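Local structure of aspartate aminotransferase, cytoplasmic (Schizosaccharomyces pombe 972h-, 6JPK) at residues Gly38-Arg41 against Pro47-Leu50; Pro51-Ala56 against Lys255-Tyr260; Glu153-Trp158 against Ser181-His186. The protein catalyses the reversible transfer of an amino group between L-aspartate and 2-oxoglutarate, using pyridoxal 5'-phosphate as cofactor and working as a homodimer. The protein carries 1 engineered substitution. One frame throughout, in Å; residues are numbered along the deposited sequence.

Overall arrangement
From the N terminus, interaction 1 comes first: after strand 33-34, residues 38-41 meet 47-50 and close a short loop of five residues. Helix 51-62 starts at once, and its first turn opens interaction 2, whose partner, 255-260, lies 199 residues further on, in the loop between strands 247-252 and 264-270. Interaction 3 is nested inside that long loop and links strands 152-159 and 182-186 of the large sheet; no contacts cross. Interactions 1 and 2 touch, with Tyr40 N probably hydrogen-bonded to Tyr260 OH, and both reach the second subunit. Interaction 3 lies on the opposite side of the chain's centre, its own centre about 29 and 31 Å from theirs.

Interaction 1. Residues Gly38-Arg41 against Pro47-Leu50; sequences GAYR and PWIL
Arg41 and Pro47 make the closest approach, Arg41 CD lying 3.5 Å from Pro47 N. The proline ring then comes up against one face of the guanidinium, with Pro47 CG 3.8 Å from Arg41 CZ, over the centre of the group. Proline suits this place because its ring offers apolar CH2 groups to the flat cation while the N-H positions remain available for polar partners at the edge. Arg41 NH1 uses one of them on Tyr40 O, at 2.9 Å and 155°, approaching from above the carbonyl plane. The bend at chi2 (-68°) folds the chain back toward that carbonyl. NH1 also forms a salt bridge with Glu69 of the second subunit, so the guanidinium is fixed by a proline over its face and by acceptors on both chains.

The second tight patch is aromatic. Tyr40 and Trp48 lie side by side and point the same way, with Tyr40 CE2 3.8 Å from Trp48 CE3 and Trp48 CB in the plane of the tyrosine ring, at its edge. The ring planes are inclined at 66°. Two large rings suit this place, since each offers a broad apolar surface to the other.

Between these patches the packing is looser, and no direct hydrogen bond joins the segments. Water 1 serves instead, donating to Tyr40 O at 2.7 Å and accepting from Trp48 N at 3.0 Å. Tyr40 is buried, whereas Arg41, Pro47 and Trp48 remain partly exposed.

Gly38, which probably binds L-aspartate as in related enzymes, lies in the same loop, between strand 33-34 and helix 51-62. Met323 of helix 310-340 packs on both Tyr40 and Trp48, and Leu50 is the N-cap residue of helix 51-62.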
loop_
_atom_site.group_PDB
_atom_site.type_symbol
_atom_site.label_atom_id
_atom_site.label_comp_id
_atom_site.label_asym_id
_atom_site.label_seq_id
_atom_site.Cartn_x
_atom_site.Cartn_y
_atom_site.Cartn_z
ATOM N N GLY A 38 1.018 18.960 -7.286
ATOM C CA GLY A 38 2.238 18.274 -6.911
ATOM C C GLY A 38 2.653 17.162 -7.855
ATOM O O GLY A 38 3.149 16.123 -7.404
ATOM N N ALA A 39 2.461 17.365 -9.158
ATOM C CA ALA A 39 2.800 16.366 -10.162
ATOM C C ALA A 39 3.172 17.082 -11.455
ATOM O O ALA A 39 2.705 18.194 -11.716
ATOM C CB ALA A 39 1.628 15.405 -10.398
ATOM N N TYR A 40 3.993 16.432 -12.275
ATOM C CA TYR A 40 4.458 17.071 -13.499
ATOM C C TYR A 40 3.299 17.338 -14.461
ATOM O O TYR A 40 2.352 16.551 -14.566
ATOM C CB TYR A 40 5.535 16.214 -14.190
ATOM C CG TYR A 40 6.040 16.852 -15.472
ATOM C CD1 TYR A 40 6.968 17.891 -15.431
ATOM C CD2 TYR A 40 5.554 16.451 -16.721
ATOM C CE1 TYR A 40 7.411 18.502 -16.596
ATOM C CE2 TYR A 40 6.003 17.056 -17.902
ATOM C CZ TYR A 40 6.936 18.077 -17.823
ATOM O OH TYR A 40 7.392 18.701 -18.963
ATOM N N ARG A 41 3.388 18.461 -15.170
ATOM C CA ARG A 41 2.464 18.838 -16.232
ATOM C C ARG A 41 3.283 19.310 -17.423
ATOM O O ARG A 41 4.370 19.866 -17.258
ATOM C CB ARG A 41 1.494 19.966 -15.772
ATOM C CG ARG A 41 0.617 19.599 -14.565
ATOM C CD ARG A 41 -0.371 18.517 -15.005
ATOM N NE ARG A 41 -1.362 18.157 -13.998
ATOM C CZ ARG A 41 -1.291 17.079 -13.223
ATOM N NH1 ARG A 41 -0.265 16.236 -13.316
ATOM N NH2 ARG A 41 -2.258 16.834 -12.356
ATOM N N PRO A 47 -1.477 16.310 -17.537
ATOM C CA PRO A 47 -0.643 15.166 -17.159
ATOM C C PRO A 47 0.076 14.618 -18.381
ATOM O O PRO A 47 -0.443 14.648 -19.497
ATOM C CB PRO A 47 -1.653 14.164 -16.588
ATOM C CG PRO A 47 -2.794 15.037 -16.083
ATOM C CD PRO A 47 -2.884 16.130 -17.129
ATOM N N TRP A 48 1.299 14.146 -18.175
ATOM C CA TRP A 48 2.166 13.761 -19.279
ATOM C C TRP A 48 2.720 12.371 -19.006
ATOM O O TRP A 48 3.581 12.208 -18.138
ATOM C CB TRP A 48 3.295 14.778 -19.455
ATOM C CG TRP A 48 4.098 14.602 -20.713
ATOM C CD1 TRP A 48 3.683 14.831 -21.988
ATOM C CD2 TRP A 48 5.468 14.175 -20.805
ATOM N NE1 TRP A 48 4.702 14.572 -22.873
ATOM C CE2 TRP A 48 5.808 14.168 -22.168
ATOM C CE3 TRP A 48 6.434 13.797 -19.862
ATOM C CZ2 TRP A 48 7.079 13.797 -22.620
ATOM C CZ3 TRP A 48 7.690 13.427 -20.310
ATOM C CH2 TRP A 48 8.000 13.434 -21.679
ATOM N N ILE A 49 2.259 11.376 -19.760
ATOM C CA ILE A 49 2.817 10.032 -19.646
ATOM C C ILE A 49 4.135 9.986 -20.409
ATOM O O ILE A 49 4.206 10.374 -21.583
ATOM C CB ILE A 49 1.826 8.978 -20.167
ATOM C CG1 ILE A 49 0.501 9.060 -19.404
ATOM C CG2 ILE A 49 2.423 7.568 -20.010
ATOM C CD1 ILE A 49 -0.634 8.298 -20.091
ATOM N N LEU A 50 5.205 9.545 -19.741
ATOM C CA LEU A 50 6.542 9.486 -20.398
ATOM C C LEU A 50 6.510 8.455 -21.532
ATOM O O LEU A 50 6.113 7.305 -21.263
ATOM C CB LEU A 50 7.596 9.119 -19.347
ATOM C CG LEU A 50 7.508 9.890 -18.032
ATOM C CD1 LEU A 50 8.892 10.104 -17.436
ATOM C CD2 LEU A 50 6.801 11.222 -18.230
HETATM O O HOH W 1 2.163 13.980 -15.327
#

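Interaction 2. Residues Pro51-Ala56 against Lys255-Tyr260; sequences PAVKKA and KNMGLY
Val53 makes all the contacts of 51-56 with 255-260, presenting its two methyl groups to different parts of the loop at 255-260. CG2 rests against the backbone and root of Met257, 3.3 Å from Met257 O and 4.0 Å from Met257 CB. The other branch, CG1, stands anti to the backbone N (chi1 161°) and faces Leu259, with Val53 CG1 4.3 Å from Leu259 CD2. A branched, short side chain suits this position: it can touch two residues of a turning chain at once from a helix whose backbone stays close, Val53 and Met257 being 6.8 Å apart at their CA atoms. All three touching residues are buried and no hydrogen bond crosses the contact, so it rests on van der Waals packing.

Met257 offers Val53 little more than its CB and carbonyl. Beyond CG its chain is extended and runs off between helices, where Ala303, Leu307 and Trp316 receive it; a long flexible thioether suits such a path.

The next shell holds the loop in shape. Gly258 has a positive phi of 62°, a conformation that glycine adopts readily, and its N makes a weak bond to Lys255 O at 3.2 Å. Asn256 O accepts a hydrogen bond from Trp316 NE1, and Asn256 ND2 donates to the backbone oxygen of Gln223. The same loop carries Lys255, probably the lysine that binds the cofactor, as in related enzymes, though no cofactor is attached here and its side chain takes no part in this contact.

Helix 310-340 also holds the helical partner: Asp319 accepts a hydrogen bond from Ala52 N in the first turn of helix 51-62. Ile306 of helix 297-308 covers Val53 and Ala56, and His68 of the second subunit also packs on Val53.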
loop_
_atom_site.group_PDB
_atom_site.type_symbol
_atom_site.label_atom_id
_atom_site.label_comp_id
_atom_site.label_asym_id
_atom_site.label_seq_id
_atom_site.Cartn_x
_atom_site.Cartn_y
_atom_site.Cartn_z
ATOM N N PRO A 51 6.912 8.848 -22.749
ATOM C CA PRO A 51 6.907 7.886 -23.868
ATOM C C PRO A 51 7.554 6.553 -23.519
ATOM O O PRO A 51 7.025 5.498 -23.884
ATOM C CB PRO A 51 7.678 8.632 -24.968
ATOM C CG PRO A 51 7.427 10.102 -24.660
ATOM C CD PRO A 51 7.408 10.178 -23.150
ATOM N N ALA A 52 8.664 6.572 -22.778
ATOM C CA ALA A 52 9.308 5.315 -22.399
ATOM C C ALA A 52 8.424 4.487 -21.472
ATOM O O ALA A 52 8.435 3.255 -21.549
ATOM C CB ALA A 52 10.656 5.593 -21.740
ATOM N N VAL A 53 7.642 5.138 -20.612
ATOM C CA VAL A 53 6.772 4.402 -19.702
ATOM C C VAL A 53 5.593 3.812 -20.456
ATOM O O VAL A 53 5.200 2.665 -20.218
ATOM C CB VAL A 53 6.310 5.313 -18.547
ATOM C CG1 VAL A 53 5.064 4.745 -17.862
ATOM C CG2 VAL A 53 7.445 5.511 -17.550
ATOM N N LYS A 54 4.991 4.589 -21.359
ATOM C CA LYS A 54 3.907 4.056 -22.176
ATOM C C LYS A 54 4.395 2.882 -23.011
ATOM O O LYS A 54 3.730 1.843 -23.099
ATOM C CB LYS A 54 3.339 5.150 -23.081
ATOM C CG LYS A 54 2.043 4.772 -23.772
ATOM C CD LYS A 54 1.567 5.910 -24.676
ATOM C CE LYS A 54 1.549 7.238 -23.921
ATOM N NZ LYS A 54 1.569 8.435 -24.824
ATOM N N LYS A 55 5.563 3.041 -23.635
ATOM C CA LYS A 55 6.179 1.962 -24.403
ATOM C C LYS A 55 6.411 0.718 -23.542
ATOM O O LYS A 55 6.077 -0.404 -23.944
ATOM C CB LYS A 55 7.495 2.475 -24.990
ATOM C CG LYS A 55 8.265 1.495 -25.856
ATOM C CD LYS A 55 9.477 2.196 -26.471
ATOM C CE LYS A 55 10.219 1.285 -27.432
ATOM N NZ LYS A 55 11.101 2.086 -28.324
ATOM N N ALA A 56 6.990 0.901 -22.349
ATOM C CA ALA A 56 7.256 -0.239 -21.468
ATOM C C ALA A 56 5.966 -0.944 -21.051
ATOM O O ALA A 56 5.916 -2.179 -20.997
ATOM C CB ALA A 56 8.039 0.217 -20.229
ATOM N N LYS A 255 7.543 10.588 -9.521
ATOM C CA LYS A 255 7.803 11.702 -10.425
ATOM C C LYS A 255 8.759 11.334 -11.565
ATOM O O LYS A 255 8.520 11.723 -12.710
ATOM C CB LYS A 255 8.353 12.899 -9.640
ATOM C CG LYS A 255 7.648 13.154 -8.275
ATOM C CD LYS A 255 6.509 14.133 -8.362
ATOM C CE LYS A 255 6.120 14.717 -6.988
ATOM N NZ LYS A 255 5.425 13.785 -6.036
ATOM N N ASN A 256 9.848 10.593 -11.299
ATOM C CA ASN A 256 10.803 10.392 -12.391
ATOM C C ASN A 256 10.293 9.414 -13.450
ATOM O O ASN A 256 10.759 9.460 -14.597
ATOM C CB ASN A 256 12.188 9.984 -11.862
ATOM C CG ASN A 256 12.196 8.663 -11.124
ATOM O OD1 ASN A 256 11.188 7.962 -11.040
ATOM N ND2 ASN A 256 13.368 8.307 -10.590
ATOM N N MET A 257 9.316 8.572 -13.128
ATOM C CA MET A 257 8.657 7.778 -14.159
ATOM C C MET A 257 7.187 8.147 -14.329
ATOM O O MET A 257 6.478 7.495 -15.113
ATOM C CB MET A 257 8.796 6.287 -13.865
ATOM C CG MET A 257 10.216 5.768 -14.021
ATOM S SD MET A 257 10.246 3.981 -13.836
ATOM C CE MET A 257 12.007 3.653 -14.153
ATOM N N GLY A 258 6.719 9.181 -13.631
ATOM C CA GLY A 258 5.327 9.582 -13.755
ATOM C C GLY A 258 4.351 8.517 -13.308
ATOM O O GLY A 258 3.219 8.482 -13.793
ATOM N N LEU A 259 4.768 7.630 -12.407
ATOM C CA LEU A 259 3.934 6.513 -11.982
ATOM C C LEU A 259 3.037 6.845 -10.788
ATOM O O LEU A 259 2.292 5.969 -10.345
ATOM C CB LEU A 259 4.822 5.301 -11.653
ATOM C CG LEU A 259 5.435 4.594 -12.873
ATOM C CD1 LEU A 259 6.453 3.535 -12.440
ATOM C CD2 LEU A 259 4.329 3.952 -13.702
ATOM N N TYR A 260 3.116 8.075 -10.261
ATOM C CA TYR A 260 2.292 8.636 -9.183
ATOM C C TYR A 260 1.328 7.658 -8.521
ATOM O O TYR A 260 1.638 7.081 -7.469
ATOM C CB TYR A 260 1.500 9.841 -9.710
ATOM C CG TYR A 260 2.398 10.945 -10.251
ATOM C CD1 TYR A 260 3.117 11.771 -9.386
ATOM C CD2 TYR A 260 2.548 11.141 -11.623
ATOM C CE1 TYR A 260 3.954 12.768 -9.878
ATOM C CE2 TYR A 260 3.384 12.133 -12.121
ATOM C CZ TYR A 260 4.073 12.947 -11.242
ATOM O OH TYR A 260 4.913 13.919 -11.724
#

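Interaction 3. Residues Glu153-Trp158 against Ser181-His186; sequences ETYPYW and SIFLLH. Engineered in segment 153-158: Glu153 (natural residue Asp).
Tyr155 reaches Phe183 and the Leu184 carbonyl because its chi1 of 53° sets CG between the backbone N and the carbonyl carbon, the crowded position. Phe183 (chi1 -89°) swings its ring to meet it, Tyr155 CD2 lying 3.8 Å from Phe183 CE2 with the planes inclined at 32°. At the far end, Tyr155 OH donates to Leu184 O at 2.8 Å, tilted from the carbonyl plane, while that oxygen lies in the plane of the phenol. Leu185 CD2 packs near the same hydroxyl, 3.8 Å from Tyr155 OH.

The two strands are not neighbours: strand 131-135 runs between them in the large sheet of this pyridoxal-phosphate-dependent aminotransferase, parallel to both. The chain passes from one to the other by way of the short strand 164-165 and then helix 167-176, a beta-alpha-beta crossover over strand 131-135; Met170 of the helix packs on Tyr155 and Leu185. Tyrosine suits this place: its length bridges non-adjacent strands, and its hydroxyl meets the Leu184 carbonyl. A phenylalanine in place of Tyr155 would probably keep the ring packing but deprive Leu184 O of this donor and water 2 of one anchor.

Water 2 donates to Tyr155 OH at 3.1 Å and accepts from His186 N at 2.9 Å. His186 NE2 is hydrogen-bonded to Thr137, and the His186 side chain lies about 5 Å from those of Trp138 and Asn191, which probably bind L-aspartate.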
loop_
_atom_site.group_PDB
_atom_site.type_symbol
_atom_site.label_atom_id
_atom_site.label_comp_id
_atom_site.label_asym_id
_atom_site.label_seq_id
_atom_site.Cartn_x
_atom_site.Cartn_y
_atom_site.Cartn_z
ATOM N N GLU A 153 12.214 16.553 15.786
ATOM C CA GLU A 153 12.857 17.850 15.914
ATOM C C GLU A 153 13.110 18.383 14.510
ATOM O O GLU A 153 12.897 17.678 13.516
ATOM C CB GLU A 153 14.171 17.734 16.703
ATOM C CG GLU A 153 14.051 16.960 18.002
ATOM C CD GLU A 153 13.425 17.782 19.130
ATOM O OE1 GLU A 153 13.141 18.984 18.913
ATOM O OE2 GLU A 153 13.224 17.224 20.235
ATOM N N THR A 154 13.566 19.628 14.408
ATOM C CA THR A 154 13.866 20.159 13.086
ATOM C C THR A 154 15.283 20.717 13.054
ATOM O O THR A 154 15.877 21.046 14.086
ATOM C CB THR A 154 12.859 21.247 12.626
ATOM O OG1 THR A 154 13.052 22.436 13.383
ATOM C CG2 THR A 154 11.410 20.794 12.810
ATOM N N TYR A 155 15.836 20.773 11.846
ATOM C CA TYR A 155 17.015 21.573 11.610
ATOM C C TYR A 155 16.670 22.716 10.663
ATOM O O TYR A 155 15.789 22.563 9.809
ATOM C CB TYR A 155 18.181 20.745 11.039
ATOM C CG TYR A 155 17.894 19.910 9.803
ATOM C CD1 TYR A 155 18.155 20.408 8.532
ATOM C CD2 TYR A 155 17.406 18.609 9.913
ATOM C CE1 TYR A 155 17.911 19.651 7.400
ATOM C CE2 TYR A 155 17.151 17.844 8.784
ATOM C CZ TYR A 155 17.423 18.361 7.532
ATOM O OH TYR A 155 17.188 17.604 6.410
ATOM N N PRO A 156 17.275 23.888 10.850
ATOM C CA PRO A 156 16.987 25.028 9.963
ATOM C C PRO A 156 17.358 24.705 8.523
ATOM O O PRO A 156 18.324 23.984 8.260
ATOM C CB PRO A 156 17.874 26.150 10.527
ATOM C CG PRO A 156 18.160 25.741 11.933
ATOM C CD PRO A 156 18.207 24.241 11.928
ATOM N N TYR A 157 16.571 25.232 7.580
ATOM C CA TYR A 157 16.858 24.954 6.176
ATOM C C TYR A 157 16.671 26.176 5.277
ATOM O O TYR A 157 17.552 26.502 4.477
ATOM C CB TYR A 157 15.999 23.788 5.664
ATOM C CG TYR A 157 16.597 23.190 4.423
ATOM C CD1 TYR A 157 16.239 23.656 3.160
ATOM C CD2 TYR A 157 17.569 22.200 4.510
ATOM C CE1 TYR A 157 16.817 23.135 2.015
ATOM C CE2 TYR A 157 18.158 21.667 3.367
ATOM C CZ TYR A 157 17.776 22.136 2.123
ATOM O OH TYR A 157 18.352 21.615 0.982
ATOM N N TRP A 158 15.533 26.849 5.377
ATOM C CA TRP A 158 15.274 28.023 4.552
ATOM C C TRP A 158 15.741 29.271 5.289
ATOM O O TRP A 158 15.257 29.566 6.382
ATOM C CB TRP A 158 13.789 28.127 4.203
ATOM C CG TRP A 158 13.406 29.329 3.341
ATOM C CD1 TRP A 158 12.609 30.388 3.703
ATOM C CD2 TRP A 158 13.786 29.565 1.977
ATOM N NE1 TRP A 158 12.477 31.263 2.642
ATOM C CE2 TRP A 158 13.184 30.776 1.576
ATOM C CE3 TRP A 158 14.563 28.860 1.053
ATOM C CZ2 TRP A 158 13.344 31.298 0.289
ATOM C CZ3 TRP A 158 14.722 29.379 -0.219
ATOM C CH2 TRP A 158 14.120 30.589 -0.588
ATOM N N SER A 181 21.297 10.787 16.973
ATOM C CA SER A 181 19.991 11.207 16.485
ATOM C C SER A 181 19.808 10.763 15.032
ATOM O O SER A 181 20.764 10.444 14.326
ATOM C CB SER A 181 19.827 12.726 16.590
ATOM O OG SER A 181 19.938 13.162 17.934
ATOM N N ILE A 182 18.558 10.731 14.597
ATOM C CA ILE A 182 18.204 10.332 13.241
ATOM C C ILE A 182 18.019 11.590 12.412
ATOM O O ILE A 182 17.290 12.503 12.825
ATOM C CB ILE A 182 16.921 9.491 13.235
ATOM C CG1 ILE A 182 17.053 8.314 14.200
ATOM C CG2 ILE A 182 16.571 9.062 11.814
ATOM C CD1 ILE A 182 15.732 7.934 14.849
ATOM N N PHE A 183 18.667 11.651 11.248
ATOM C CA PHE A 183 18.562 12.816 10.376
ATOM C C PHE A 183 17.970 12.386 9.045
ATOM O O PHE A 183 18.505 11.487 8.377
ATOM C CB PHE A 183 19.912 13.515 10.186
ATOM C CG PHE A 183 20.179 14.572 11.221
ATOM C CD1 PHE A 183 20.609 14.220 12.494
ATOM C CD2 PHE A 183 19.968 15.910 10.938
ATOM C CE1 PHE A 183 20.823 15.177 13.467
ATOM C CE2 PHE A 183 20.188 16.885 11.906
ATOM C CZ PHE A 183 20.618 16.516 13.174
ATOM N N LEU A 184 16.861 13.029 8.674
ATOM C CA LEU A 184 16.141 12.760 7.434
ATOM C C LEU A 184 16.601 13.796 6.415
ATOM O O LEU A 184 16.285 14.984 6.544
ATOM C CB LEU A 184 14.634 12.838 7.665
ATOM C CG LEU A 184 13.701 11.853 6.963
ATOM C CD1 LEU A 184 12.259 12.365 7.024
ATOM C CD2 LEU A 184 14.126 11.565 5.525
ATOM N N LEU A 185 17.356 13.353 5.417
ATOM C CA LEU A 185 17.997 14.229 4.445
ATOM C C LEU A 185 17.337 14.082 3.083
ATOM O O LEU A 185 16.994 12.971 2.668
ATOM C CB LEU A 185 19.486 13.895 4.324
ATOM C CG LEU A 185 20.268 13.913 5.645
ATOM C CD1 LEU A 185 21.707 13.465 5.431
ATOM C CD2 LEU A 185 20.219 15.309 6.294
ATOM N N HIS A 186 17.170 15.207 2.385
ATOM C CA HIS A 186 16.674 15.214 1.012
ATOM C C HIS A 186 17.871 15.051 0.080
ATOM O O HIS A 186 18.789 15.877 0.107
ATOM C CB HIS A 186 15.941 16.519 0.695
ATOM C CG HIS A 186 14.757 16.804 1.574
ATOM N ND1 HIS A 186 13.493 17.032 1.066
ATOM C CD2 HIS A 186 14.649 16.930 2.921
ATOM C CE1 HIS A 186 12.656 17.266 2.065
ATOM N NE2 HIS A 186 13.331 17.204 3.200
HETATM O O HOH W 2 18.485 17.474 3.553
HETATM O O HOH W 3 18.582 18.979 1.283
#